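Long-range contacts in TarM (Staphylococcus aureus subsp. aureus 21178, PDB 4X7R), which belongs to the group 1 glycosyltransferases of the GT-B fold and binds uridine-5'-diphosphate: residues 28-33 with 61-66; 76-81 with 168-173; 161-166 with 179-184; 310-315 with 415-420; 335-340 with 369-374. The protein carries 1 engineered substitution. All blocks are in the same frame, centred on the assembly; numbering follows the deposited sequence.

Contact 1 of 5, residues 28-33 with 61-66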
# COMPACT_ATOMS: atom_id res chain seq x y z
N GLU A 28 8.56 2.10 16.23
CA GLU A 28 9.72 1.51 16.92
C GLU A 28 10.96 2.41 16.89
O GLU A 28 11.60 2.55 17.92
CB GLU A 28 10.02 0.09 16.41
CG GLU A 28 8.93 -0.91 16.79
CD GLU A 28 8.62 -1.10 18.27
OE1 GLU A 28 9.42 -0.68 19.12
OE2 GLU A 28 7.55 -1.69 18.56
N PHE A 29 11.26 3.06 15.73
CA PHE A 29 12.40 3.98 15.66
C PHE A 29 12.19 5.23 16.55
O PHE A 29 13.12 5.64 17.26
CB PHE A 29 12.78 4.33 14.21
CG PHE A 29 13.41 3.20 13.41
CD1 PHE A 29 14.38 2.37 13.98
CD2 PHE A 29 13.13 3.04 12.05
CE1 PHE A 29 15.00 1.36 13.23
CE2 PHE A 29 13.80 2.09 11.29
CZ PHE A 29 14.69 1.22 11.89
N TYR A 30 10.97 5.79 16.57
CA TYR A 30 10.63 6.93 17.42
C TYR A 30 10.79 6.57 18.90
O TYR A 30 11.30 7.39 19.66
CB TYR A 30 9.21 7.43 17.12
CG TYR A 30 9.16 8.58 16.13
CD1 TYR A 30 9.54 9.87 16.51
CD2 TYR A 30 8.73 8.38 14.83
CE1 TYR A 30 9.50 10.93 15.60
CE2 TYR A 30 8.68 9.44 13.91
CZ TYR A 30 9.06 10.71 14.31
OH TYR A 30 9.05 11.74 13.41
N ASP A 31 10.39 5.35 19.30
CA ASP A 31 10.56 4.89 20.71
C ASP A 31 12.04 4.73 21.08
O ASP A 31 12.40 4.86 22.24
CB ASP A 31 9.81 3.56 20.93
CG ASP A 31 8.30 3.74 20.99
OD1 ASP A 31 7.83 4.91 20.99
OD2 ASP A 31 7.59 2.73 21.10
N ALA A 32 12.90 4.46 20.09
CA ALA A 32 14.35 4.31 20.28
C ALA A 32 15.05 5.67 20.05
O ALA A 32 16.28 5.74 19.98
CB ALA A 32 14.89 3.24 19.34
N ASP A 33 14.25 6.76 19.99
CA ASP A 33 14.66 8.14 19.81
C ASP A 33 15.30 8.46 18.46
O ASP A 33 16.22 9.29 18.37
CB ASP A 33 15.42 8.69 21.05
CG ASP A 33 14.54 8.82 22.28
OD1 ASP A 33 13.53 9.58 22.22
OD2 ASP A 33 14.84 8.16 23.30
N ASP A 61 1.27 6.05 13.59
CA ASP A 61 1.64 6.69 14.86
C ASP A 61 1.51 8.21 14.70
O ASP A 61 1.84 8.74 13.64
CB ASP A 61 3.10 6.32 15.23
CG ASP A 61 3.52 6.70 16.63
OD1 ASP A 61 3.89 7.87 16.83
OD2 ASP A 61 3.57 5.81 17.51
N ARG A 62 1.06 8.89 15.75
CA ARG A 62 0.87 10.34 15.79
C ARG A 62 2.16 11.11 15.44
O ARG A 62 2.08 12.19 14.86
CB ARG A 62 0.38 10.79 17.17
CG ARG A 62 -0.84 10.02 17.70
CD ARG A 62 -0.70 9.73 19.17
NE ARG A 62 0.43 8.84 19.46
CZ ARG A 62 1.28 9.02 20.47
NH1 ARG A 62 1.15 10.06 21.29
NH2 ARG A 62 2.28 8.17 20.66
N ARG A 63 3.34 10.54 15.80
CA ARG A 63 4.66 11.16 15.59
C ARG A 63 5.13 11.02 14.12
O ARG A 63 5.95 11.82 13.67
CB ARG A 63 5.70 10.53 16.54
CG ARG A 63 5.45 10.85 18.03
CD ARG A 63 6.22 9.91 18.93
NE ARG A 63 5.83 8.50 18.74
CZ ARG A 63 6.39 7.47 19.37
NH1 ARG A 63 7.38 7.66 20.24
NH2 ARG A 63 5.97 6.23 19.13
N THR A 64 4.61 10.02 13.39
CA THR A 64 5.02 9.84 11.99
C THR A 64 4.53 10.98 11.10
O THR A 64 3.33 11.26 11.02
CB THR A 64 4.58 8.49 11.44
OG1 THR A 64 4.88 7.47 12.39
CG2 THR A 64 5.21 8.19 10.08
N LYS A 65 5.47 11.62 10.41
CA LYS A 65 5.18 12.64 9.42
C LYS A 65 5.18 11.96 8.07
O LYS A 65 5.90 10.98 7.85
CB LYS A 65 6.29 13.72 9.40
CG LYS A 65 6.41 14.56 10.67
CD LYS A 65 7.55 15.57 10.55
CE LYS A 65 8.15 15.94 11.90
NZ LYS A 65 9.16 14.94 12.37
N MET A 66 4.38 12.51 7.14
CA MET A 66 4.46 12.13 5.75
C MET A 66 4.96 13.34 4.98
O MET A 66 4.31 14.39 4.98
CB MET A 66 3.17 11.58 5.15
CG MET A 66 3.40 11.02 3.74
SD MET A 66 1.94 10.98 2.66
CE MET A 66 1.51 12.81 2.64
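R63 is held by two aspartates, one from each segment, in a salt-bridge network. It grips D31 end-on: R63 NH1 and NH2 both donate to the single oxygen D31 OD1, NH1 at 2.9 Å. It grips D61 side-on, R63 NE reaching D61 OD1 at 2.8 Å and R63 NH2 reaching D61 OD2 at 2.9 Å. D61 OD1 also accepts from the backbone N of R63, closing an Asx turn. Arginine suits the place because N-H groups on two sides of one flat group can serve both carboxylates. Y30 supplies the apolar half: R63 CB makes a CH-pi contact over the Y30 ring, 3.8 Å from its centroid, and Y30 CB lies over the guanidinium face. The Y30 hydroxyl is hydrogen-bonded to D37 and weakly to K65 NZ. The contact ties the end of helix 17-31, closed by a Schellman motif at D33, to the turn before strand 66-68. T64 touches I38 of strand 36-40, and F29 meets W487 of helix 480-492 edge-to-face.

Contact 2 of 5, residues 76-81 with 168-173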
# COMPACT_ATOMS: atom_id res chain seq x y z
N ILE A 76 5.12 25.66 -0.34
CA ILE A 76 5.95 26.83 -0.73
C ILE A 76 5.07 27.82 -1.50
O ILE A 76 5.07 29.00 -1.19
CB ILE A 76 7.21 26.40 -1.54
CG1 ILE A 76 8.19 25.61 -0.64
CG2 ILE A 76 7.93 27.62 -2.15
CD1 ILE A 76 9.10 24.62 -1.42
N SER A 77 4.26 27.31 -2.44
CA SER A 77 3.33 28.10 -3.25
C SER A 77 2.29 28.83 -2.41
O SER A 77 2.03 30.00 -2.68
CB SER A 77 2.65 27.20 -4.27
OG SER A 77 1.90 27.97 -5.20
N ASN A 78 1.69 28.16 -1.43
CA ASN A 78 0.70 28.73 -0.49
C ASN A 78 1.21 30.00 0.19
O ASN A 78 0.45 30.94 0.37
CB ASN A 78 0.34 27.71 0.60
CG ASN A 78 -0.48 26.53 0.13
OD1 ASN A 78 -1.14 26.55 -0.88
ND2 ASN A 78 -0.50 25.48 0.91
N ASN A 79 2.51 30.03 0.56
CA ASN A 79 3.18 31.17 1.20
C ASN A 79 3.39 32.37 0.31
O ASN A 79 3.64 33.46 0.83
CB ASN A 79 4.54 30.72 1.76
CG ASN A 79 4.42 29.84 2.97
OD1 ASN A 79 3.49 29.98 3.77
ND2 ASN A 79 5.37 28.91 3.12
N LYS A 80 3.33 32.19 -1.02
CA LYS A 80 3.53 33.26 -2.00
C LYS A 80 2.40 34.30 -2.06
O LYS A 80 2.64 35.46 -2.39
CB LYS A 80 3.83 32.64 -3.39
CG LYS A 80 3.95 33.60 -4.58
CD LYS A 80 5.37 34.09 -4.83
CE LYS A 80 5.54 34.63 -6.23
NZ LYS A 80 5.50 33.56 -7.28
N HIS A 81 1.16 33.88 -1.81
CA HIS A 81 0.01 34.79 -1.85
C HIS A 81 -0.73 34.83 -0.54
O HIS A 81 -0.61 33.91 0.27
CB HIS A 81 -0.94 34.41 -2.99
CG HIS A 81 -0.33 34.57 -4.34
ND1 HIS A 81 -0.39 35.79 -5.03
CD2 HIS A 81 0.34 33.67 -5.09
CE1 HIS A 81 0.26 35.58 -6.17
NE2 HIS A 81 0.72 34.32 -6.24
N PHE A 168 -1.11 21.77 -11.56
CA PHE A 168 -1.54 21.62 -10.18
C PHE A 168 -1.66 23.00 -9.55
O PHE A 168 -0.77 23.84 -9.75
CB PHE A 168 -0.55 20.73 -9.39
CG PHE A 168 -0.45 19.33 -9.92
CD1 PHE A 168 -1.60 18.59 -10.20
CD2 PHE A 168 0.78 18.71 -10.05
CE1 PHE A 168 -1.51 17.27 -10.68
CE2 PHE A 168 0.87 17.38 -10.50
CZ PHE A 168 -0.28 16.68 -10.83
N TYR A 169 -2.72 23.22 -8.74
CA TYR A 169 -3.03 24.50 -8.11
C TYR A 169 -3.00 24.38 -6.61
O TYR A 169 -3.49 23.37 -6.06
CB TYR A 169 -4.41 25.01 -8.55
CG TYR A 169 -4.53 25.23 -10.04
CD1 TYR A 169 -4.85 24.19 -10.89
CD2 TYR A 169 -4.34 26.50 -10.60
CE1 TYR A 169 -4.95 24.38 -12.26
CE2 TYR A 169 -4.46 26.71 -11.97
CZ TYR A 169 -4.76 25.64 -12.80
OH TYR A 169 -4.85 25.83 -14.16
N ASP A 170 -2.40 25.39 -5.95
CA ASP A 170 -2.24 25.41 -4.49
C ASP A 170 -3.58 25.67 -3.74
O ASP A 170 -4.65 25.75 -4.38
CB ASP A 170 -1.11 26.36 -4.08
CG ASP A 170 -1.37 27.85 -4.33
OD1 ASP A 170 -2.55 28.25 -4.36
OD2 ASP A 170 -0.40 28.62 -4.35
N GLU A 171 -3.51 25.82 -2.41
CA GLU A 171 -4.69 26.07 -1.55
C GLU A 171 -5.42 27.38 -1.85
O GLU A 171 -6.62 27.47 -1.55
CB GLU A 171 -4.34 25.98 -0.05
CG GLU A 171 -3.92 24.59 0.39
CD GLU A 171 -4.98 23.50 0.50
OE1 GLU A 171 -6.19 23.81 0.50
OE2 GLU A 171 -4.57 22.32 0.61
N LYS A 172 -4.74 28.34 -2.51
CA LYS A 172 -5.33 29.62 -2.90
C LYS A 172 -5.74 29.68 -4.39
O LYS A 172 -6.26 30.70 -4.84
CB LYS A 172 -4.44 30.80 -2.48
CG LYS A 172 -4.21 30.84 -0.97
CD LYS A 172 -3.56 32.12 -0.47
CE LYS A 172 -3.28 32.03 1.03
NZ LYS A 172 -2.10 31.20 1.33
N GLY A 173 -5.53 28.58 -5.12
CA GLY A 173 -5.91 28.50 -6.53
C GLY A 173 -4.86 28.96 -7.51
O GLY A 173 -5.19 29.25 -8.67
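S77 and D170 meet in the closely packed part, where S77 OG donates to D170 OD2 at 2.5 Å. D170 CG lies between the backbone N and the carbonyl carbon (chi1 68°). D170 OD1 accepts from the backbone N of K172 in an Asx turn. Aspartate suits this place because its short chain lets one oxygen serve the turn and the other the helix. N78 OD1 receives the backbone N of E171 at 2.9 Å, while D170 CB comes to 3.2 Å from the same N78 OD1. K172 belongs to this firm part too, being long enough to cross to the end of the helix, where K172 NZ donates to N78 O at 2.7 Å. The outer part is looser. The methylenes of E171 only brush the N78 amide, E171 CG being 3.6 Å from N78 ND2, and the E171 carboxylate goes to K150. K172 NZ adds a weak bond to H81 O at 3.3 Å, the histidine ring stacking on Y174. The carbonyl end of the helix, at N78, would probably favour the lysine's charge. The contact is mainly polar, fastening helix 69-78 to the turn between two strands by directed bonds more than apolar packing.

Contact 3 of 5, residues 161-166 with 179-184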
# COMPACT_ATOMS: atom_id res chain seq x y z
N ASN A 161 -8.76 12.35 -26.91
CA ASN A 161 -9.32 12.64 -25.59
C ASN A 161 -8.50 12.00 -24.46
O ASN A 161 -9.05 11.51 -23.48
CB ASN A 161 -10.82 12.26 -25.50
CG ASN A 161 -11.57 12.92 -24.38
OD1 ASN A 161 -11.24 14.02 -23.93
ND2 ASN A 161 -12.63 12.27 -23.92
N LYS A 162 -7.17 12.00 -24.63
CA LYS A 162 -6.22 11.47 -23.63
C LYS A 162 -5.46 12.65 -23.01
O LYS A 162 -5.25 13.67 -23.68
CB LYS A 162 -5.24 10.47 -24.26
CG LYS A 162 -5.87 9.13 -24.72
CD LYS A 162 -5.74 8.03 -23.68
CE LYS A 162 -6.19 6.69 -24.20
NZ LYS A 162 -5.13 6.00 -24.98
N VAL A 163 -5.06 12.52 -21.73
CA VAL A 163 -4.34 13.57 -20.97
C VAL A 163 -2.93 13.79 -21.55
O VAL A 163 -2.12 12.87 -21.56
CB VAL A 163 -4.32 13.32 -19.43
CG1 VAL A 163 -3.57 14.44 -18.68
CG2 VAL A 163 -5.73 13.18 -18.88
N CYS A 164 -2.65 15.01 -22.02
CA CYS A 164 -1.33 15.36 -22.55
C CYS A 164 -0.61 16.42 -21.70
O CYS A 164 0.59 16.62 -21.86
CB CYS A 164 -1.41 15.77 -24.02
SG CYS A 164 -2.45 17.22 -24.33
N TYR A 165 -1.33 17.07 -20.76
CA TYR A 165 -0.79 18.13 -19.93
C TYR A 165 -1.56 18.27 -18.63
O TYR A 165 -2.77 18.14 -18.63
CB TYR A 165 -0.87 19.46 -20.75
CG TYR A 165 0.07 20.55 -20.29
CD1 TYR A 165 1.43 20.47 -20.55
CD2 TYR A 165 -0.41 21.67 -19.62
CE1 TYR A 165 2.31 21.47 -20.13
CE2 TYR A 165 0.46 22.68 -19.19
CZ TYR A 165 1.81 22.58 -19.47
OH TYR A 165 2.64 23.61 -19.13
N GLN A 166 -0.85 18.55 -17.52
CA GLN A 166 -1.46 18.79 -16.21
C GLN A 166 -0.86 20.00 -15.55
O GLN A 166 0.35 20.24 -15.66
CB GLN A 166 -1.30 17.62 -15.21
CG GLN A 166 -1.82 16.31 -15.74
CD GLN A 166 -1.56 15.26 -14.72
OE1 GLN A 166 -0.44 15.11 -14.21
NE2 GLN A 166 -2.61 14.51 -14.41
N ARG A 179 3.12 20.22 -16.20
CA ARG A 179 3.91 19.11 -16.75
C ARG A 179 3.29 18.46 -17.95
O ARG A 179 2.05 18.39 -18.05
CB ARG A 179 4.21 18.04 -15.67
CG ARG A 179 2.99 17.23 -15.24
CD ARG A 179 3.23 16.63 -13.88
NE ARG A 179 2.21 15.63 -13.58
CZ ARG A 179 2.37 14.65 -12.71
NH1 ARG A 179 3.51 14.54 -12.04
NH2 ARG A 179 1.40 13.78 -12.50
N ASN A 180 4.15 17.97 -18.85
CA ASN A 180 3.71 17.28 -20.05
C ASN A 180 3.44 15.85 -19.72
O ASN A 180 4.15 15.29 -18.89
CB ASN A 180 4.75 17.38 -21.17
CG ASN A 180 4.91 18.77 -21.69
OD1 ASN A 180 5.82 19.48 -21.32
ND2 ASN A 180 3.99 19.22 -22.51
N ILE A 181 2.42 15.27 -20.35
CA ILE A 181 2.07 13.86 -20.14
C ILE A 181 2.08 13.19 -21.50
O ILE A 181 1.43 13.66 -22.41
CB ILE A 181 0.69 13.66 -19.40
CG1 ILE A 181 0.62 14.38 -18.03
CG2 ILE A 181 0.28 12.16 -19.31
CD1 ILE A 181 1.52 13.82 -16.98
N ASN A 182 2.87 12.11 -21.64
CA ASN A 182 2.96 11.33 -22.88
C ASN A 182 1.67 10.52 -22.92
O ASN A 182 1.52 9.58 -22.15
CB ASN A 182 4.21 10.42 -22.81
CG ASN A 182 4.44 9.49 -23.98
OD1 ASN A 182 3.67 9.41 -24.93
ND2 ASN A 182 5.54 8.76 -23.92
N ALA A 183 0.71 10.95 -23.72
CA ALA A 183 -0.62 10.32 -23.85
C ALA A 183 -0.61 8.83 -24.26
O ALA A 183 -1.56 8.11 -23.93
CB ALA A 183 -1.48 11.13 -24.81
N ASN A 184 0.46 8.36 -24.93
CA ASN A 184 0.59 6.96 -25.36
C ASN A 184 0.76 5.99 -24.21
O ASN A 184 0.21 4.89 -24.28
CB ASN A 184 1.71 6.79 -26.40
CG ASN A 184 1.48 7.53 -27.71
OD1 ASN A 184 2.35 8.25 -28.20
ND2 ASN A 184 0.30 7.39 -28.32
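Q166 CG stands anti to its carbonyl carbon (chi1 -55°), whereas R179 CG, across from it, lies between the backbone N and the carbonyl carbon (chi1 71°). Beyond CG both chains are extended, the arginine as far as NE, and they lie side by side, pointing the same way. R179 NE and NH2 both donate to Q166 OE1, each at 2.8 Å, with amide and guanidinium planes only 8° apart. The backbones of the same two residues form a hydrogen-bonded antiparallel pair, R179 N to Q166 O at 2.8 Å and Q166 N to R179 O at 3.0 Å. Further on, I181 N reaches C164 O at 2.7 Å, where a classic bulge places C164 and Y165 both opposite T156. On the face of the sheet bearing Y165 and N180, N180 ND2 approaches the edge of the tyrosine ring, 3.5 Å from Y165 CD1. I181 puts CG2 against V163 O and CG1 against the methylene Q166 CG. Two bonds in one plane hold the guanidinium flat, and a neutral acceptor would probably leave its charge uncompensated. Such a charge would be consistent with a bound sulfated glycan nearby, whose sugar SUS is about 7 Å from the R179 side chain.

Contact 4 of 5, residues 310-315 with 415-420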
# COMPACT_ATOMS: atom_id res chain seq x y z
N ASN A 310 -1.96 -7.47 23.96
CA ASN A 310 -2.50 -8.48 24.86
C ASN A 310 -3.26 -9.52 24.04
O ASN A 310 -3.87 -9.18 23.02
CB ASN A 310 -3.43 -7.84 25.87
CG ASN A 310 -2.69 -7.23 27.02
OD1 ASN A 310 -2.19 -6.11 26.95
ND2 ASN A 310 -2.59 -7.99 28.11
N ALA A 311 -3.24 -10.78 24.44
CA ALA A 311 -3.99 -11.81 23.72
C ALA A 311 -5.48 -11.67 24.08
O ALA A 311 -5.77 -11.24 25.21
CB ALA A 311 -3.48 -13.19 24.10
N PRO A 312 -6.44 -12.00 23.17
CA PRO A 312 -7.86 -11.92 23.55
C PRO A 312 -8.09 -12.80 24.77
O PRO A 312 -7.62 -13.95 24.78
CB PRO A 312 -8.60 -12.48 22.33
CG PRO A 312 -7.63 -12.39 21.22
CD PRO A 312 -6.28 -12.53 21.80
N LYS A 313 -8.74 -12.24 25.81
CA LYS A 313 -8.99 -12.92 27.08
C LYS A 313 -9.70 -14.27 26.94
O LYS A 313 -9.46 -15.16 27.75
CB LYS A 313 -9.69 -11.99 28.10
CG LYS A 313 -11.02 -11.39 27.64
CD LYS A 313 -11.35 -10.13 28.44
CE LYS A 313 -12.84 -9.88 28.56
NZ LYS A 313 -13.47 -10.71 29.62
N HIS A 314 -10.51 -14.44 25.87
CA HIS A 314 -11.25 -15.67 25.59
C HIS A 314 -10.92 -16.29 24.23
O HIS A 314 -10.70 -15.58 23.25
CB HIS A 314 -12.77 -15.45 25.70
CG HIS A 314 -13.26 -15.32 27.10
ND1 HIS A 314 -13.76 -14.12 27.58
CD2 HIS A 314 -13.31 -16.24 28.09
CE1 HIS A 314 -14.11 -14.35 28.84
NE2 HIS A 314 -13.85 -15.61 29.19
N PHE A 315 -10.91 -17.63 24.20
CA PHE A 315 -10.70 -18.43 23.01
C PHE A 315 -12.04 -18.62 22.32
O PHE A 315 -13.06 -18.86 22.98
CB PHE A 315 -10.11 -19.80 23.36
CG PHE A 315 -8.61 -19.83 23.55
CD1 PHE A 315 -7.75 -19.70 22.46
CD2 PHE A 315 -8.06 -20.03 24.81
CE1 PHE A 315 -6.37 -19.75 22.64
CE2 PHE A 315 -6.67 -20.07 24.99
CZ PHE A 315 -5.84 -19.95 23.89
N SER A 415 -2.49 -13.22 18.56
CA SER A 415 -3.81 -13.31 19.19
C SER A 415 -4.20 -14.74 19.56
O SER A 415 -5.38 -15.02 19.76
CB SER A 415 -4.87 -12.66 18.30
OG SER A 415 -4.74 -11.25 18.37
N LYS A 416 -3.20 -15.66 19.67
CA LYS A 416 -3.38 -17.09 20.02
C LYS A 416 -4.34 -17.83 19.06
O LYS A 416 -5.05 -18.75 19.47
CB LYS A 416 -3.82 -17.26 21.49
CG LYS A 416 -2.83 -16.78 22.53
CD LYS A 416 -3.38 -17.04 23.92
CE LYS A 416 -2.42 -16.65 25.01
NZ LYS A 416 -3.05 -16.72 26.37
N ARG A 417 -4.35 -17.42 17.77
CA ARG A 417 -5.16 -18.02 16.71
C ARG A 417 -4.21 -18.83 15.83
O ARG A 417 -3.36 -18.25 15.15
CB ARG A 417 -5.95 -16.94 15.90
CG ARG A 417 -6.86 -16.01 16.74
CD ARG A 417 -7.59 -16.75 17.84
NE ARG A 417 -8.59 -15.96 18.56
CZ ARG A 417 -8.69 -15.90 19.89
NH1 ARG A 417 -7.80 -16.52 20.66
NH2 ARG A 417 -9.67 -15.21 20.45
N PRO A 418 -4.23 -20.17 15.92
CA PRO A 418 -3.26 -20.96 15.13
C PRO A 418 -3.49 -20.85 13.63
O PRO A 418 -4.62 -20.62 13.18
CB PRO A 418 -3.43 -22.39 15.66
CG PRO A 418 -4.81 -22.43 16.25
CD PRO A 418 -5.13 -21.04 16.72
N VAL A 419 -2.41 -20.98 12.87
CA VAL A 419 -2.43 -20.88 11.41
C VAL A 419 -2.28 -22.26 10.76
O VAL A 419 -1.47 -23.08 11.20
CB VAL A 419 -1.34 -19.90 10.90
CG1 VAL A 419 -1.38 -19.76 9.38
CG2 VAL A 419 -1.47 -18.54 11.56
N VAL A 420 -3.09 -22.49 9.71
CA VAL A 420 -3.04 -23.62 8.78
C VAL A 420 -2.62 -22.93 7.43
O VAL A 420 -3.37 -22.15 6.85
CB VAL A 420 -4.35 -24.43 8.71
CG1 VAL A 420 -4.19 -25.65 7.81
CG2 VAL A 420 -4.78 -24.89 10.11
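A311 and S415 bring their CA atoms to 4.8 Å, but the segments form no backbone pairing. The loop 310-315 runs past the place where the other segment leaves its helix: K416 takes a positive phi (58°) as the C-prime residue of a Schellman motif, and the chain then extends toward strand 419-422. P312, whose ring has no N-H to satisfy, packs its CD 3.3 Å from S415 O and 3.8 Å from S415 CB. Its CG also rests over one face of the R417 guanidinium, toward the rim. R417 bends at chi2 (-41°), turning CD aside from an extended course, and its NH2 donates to H314 O at 3.0 Å, in the carbonyl plane. This buried arginine also donates to backbone carbonyls, NE to L390 O and NH2 to E391 O, so one long side chain links three parts of the chain. K416 remains extended, and its methylenes serve as an apolar rod: CE touches A311 CB at 3.7 Å, while CB lies 3.7 Å from F315 CE1. The F315 ring turns its edge to K416 O, with CE1 3.6 Å from that oxygen. R471 and A464 of helix 460-477 flank this part. A Schellman-capped helix leading into the next parallel strand belongs to the beta-alpha-beta crossover joining strands 395-398 and 419-422, a unit of the C-terminal Rossmann-like domain of GT-B proteins.

Contact 5 of 5, residues 335-340 with 369-374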
# COMPACT_ATOMS: atom_id res chain seq x y z
N LEU A 335 -8.29 -20.87 -3.92
CA LEU A 335 -7.91 -22.14 -3.29
C LEU A 335 -8.54 -22.25 -1.90
O LEU A 335 -8.91 -23.35 -1.50
CB LEU A 335 -6.38 -22.34 -3.23
CG LEU A 335 -5.69 -22.75 -4.54
CD1 LEU A 335 -4.18 -22.86 -4.35
CD2 LEU A 335 -6.21 -24.09 -5.06
N LEU A 336 -8.72 -21.11 -1.22
CA LEU A 336 -9.39 -21.04 0.08
C LEU A 336 -10.88 -21.39 -0.08
O LEU A 336 -11.41 -22.13 0.75
CB LEU A 336 -9.19 -19.65 0.74
CG LEU A 336 -9.98 -19.36 2.02
CD1 LEU A 336 -9.71 -20.39 3.11
CD2 LEU A 336 -9.72 -17.96 2.52
N ILE A 337 -11.54 -20.88 -1.16
CA ILE A 337 -12.95 -21.21 -1.47
C ILE A 337 -13.07 -22.71 -1.77
O ILE A 337 -14.00 -23.35 -1.27
CB ILE A 337 -13.57 -20.32 -2.58
CG1 ILE A 337 -13.47 -18.81 -2.26
CG2 ILE A 337 -15.02 -20.73 -2.90
CD1 ILE A 337 -13.99 -18.34 -0.90
N GLU A 338 -12.10 -23.28 -2.53
CA GLU A 338 -12.04 -24.72 -2.84
C GLU A 338 -11.86 -25.53 -1.57
O GLU A 338 -12.46 -26.60 -1.44
CB GLU A 338 -10.93 -25.03 -3.85
CG GLU A 338 -11.30 -24.68 -5.29
CD GLU A 338 -10.19 -24.82 -6.32
OE1 GLU A 338 -9.48 -25.85 -6.30
OE2 GLU A 338 -10.06 -23.91 -7.16
N VAL A 339 -11.06 -25.01 -0.60
CA VAL A 339 -10.84 -25.66 0.69
C VAL A 339 -12.12 -25.59 1.53
O VAL A 339 -12.51 -26.60 2.12
CB VAL A 339 -9.59 -25.09 1.44
CG1 VAL A 339 -9.53 -25.58 2.88
CG2 VAL A 339 -8.31 -25.47 0.70
N ALA A 340 -12.78 -24.40 1.55
CA ALA A 340 -14.04 -24.16 2.26
C ALA A 340 -15.11 -25.17 1.84
O ALA A 340 -15.73 -25.78 2.71
CB ALA A 340 -14.53 -22.74 2.00
N GLU A 369 -21.08 -18.29 -4.49
CA GLU A 369 -22.46 -18.44 -4.97
C GLU A 369 -22.60 -19.68 -5.86
O GLU A 369 -23.46 -20.53 -5.59
CB GLU A 369 -22.91 -17.17 -5.72
CG GLU A 369 -23.05 -15.95 -4.82
CD GLU A 369 -22.88 -14.60 -5.49
OE1 GLU A 369 -23.29 -14.45 -6.67
OE2 GLU A 369 -22.36 -13.67 -4.83
N ASP A 370 -21.70 -19.82 -6.87
CA ASP A 370 -21.64 -20.96 -7.80
C ASP A 370 -21.42 -22.29 -7.09
O ASP A 370 -21.89 -23.32 -7.58
CB ASP A 370 -20.54 -20.75 -8.86
CG ASP A 370 -20.86 -19.71 -9.93
OD1 ASP A 370 -21.70 -18.82 -9.67
OD2 ASP A 370 -20.24 -19.77 -11.02
N LYS A 371 -20.72 -22.27 -5.95
CA LYS A 371 -20.43 -23.46 -5.14
C LYS A 371 -21.45 -23.63 -4.01
O LYS A 371 -21.39 -24.63 -3.28
CB LYS A 371 -18.99 -23.41 -4.61
CG LYS A 371 -17.95 -23.69 -5.68
CD LYS A 371 -16.53 -23.46 -5.19
CE LYS A 371 -15.50 -23.97 -6.17
NZ LYS A 371 -15.45 -25.46 -6.20
N ASN A 372 -22.38 -22.65 -3.88
CA ASN A 372 -23.45 -22.59 -2.87
C ASN A 372 -22.91 -22.64 -1.43
O ASN A 372 -23.36 -23.44 -0.61
CB ASN A 372 -24.61 -23.59 -3.13
CG ASN A 372 -25.20 -23.54 -4.53
OD1 ASN A 372 -25.09 -24.49 -5.29
ND2 ASN A 372 -25.86 -22.43 -4.90
N LEU A 373 -21.93 -21.77 -1.16
CA LEU A 373 -21.28 -21.64 0.14
C LEU A 373 -21.67 -20.31 0.80
O LEU A 373 -21.09 -19.94 1.83
CB LEU A 373 -19.75 -21.77 0.01
CG LEU A 373 -19.21 -23.14 -0.37
CD1 LEU A 373 -17.86 -23.03 -1.04
CD2 LEU A 373 -19.12 -24.04 0.85
N GLU A 374 -22.68 -19.61 0.23
CA GLU A 374 -23.20 -18.32 0.72
C GLU A 374 -23.73 -18.33 2.17
O GLU A 374 -23.86 -17.27 2.78
CB GLU A 374 -24.18 -17.66 -0.28
CG GLU A 374 -25.34 -18.54 -0.72
CD GLU A 374 -26.31 -17.94 -1.73
OE1 GLU A 374 -26.21 -16.73 -2.03
OE2 GLU A 374 -27.18 -18.70 -2.22
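I337 lies on a regular helical turn and faces K371 and L373 at the C-terminal end of another helix, which N372 closes with a positive phi in a Schellman motif; the nearest CA atoms, those of A340 and L373, are 8.0 Å apart. I337 CG2 faces the pair of side chains, 3.9 Å from K371 CD and 4.1 Å from L373 CD1. The same leucine methyl, CD1, also lies 3.9 Å from I337 O, and CD2 approaches A340 O at 4.2 Å. The small side chain of A340 is consistent with the leucine's close approach to the backbone. K371 is apolar along its length and charged at its end: it bends at chi4 (-72°), and its NZ passes E338 CG at 4.3 Å to form a salt bridge with E341. No hydrogen bond crosses between the segments. Helix 333-346 is thereby packed against helix 361-370, whose I364 and I368 extend the surface around I337. L336 and A340 rest on strand 351-355, and V339 faces helix 446-457.

Overall arrangement
Contact 5 is the most buried of the five and rests on apolar packing without a hydrogen bond across it; contacts 2 and 4 are partly buried, and contacts 1 and 3 lie at the surface. Contacts 2 and 3 share strand 163-169 of the long antiparallel sheet and touch where F168 packs on R179, yet one is a polar junction between helix and turn, the other strand pairing. Contact 1 lies beside the N-terminal parallel sheet, contacts 4 and 5 beside the C-terminal one, their centres about 25 Å apart. Arginine recurs with different partners: carboxylates in contact 1, an amide in contact 3 and backbone carbonyls in contact 4.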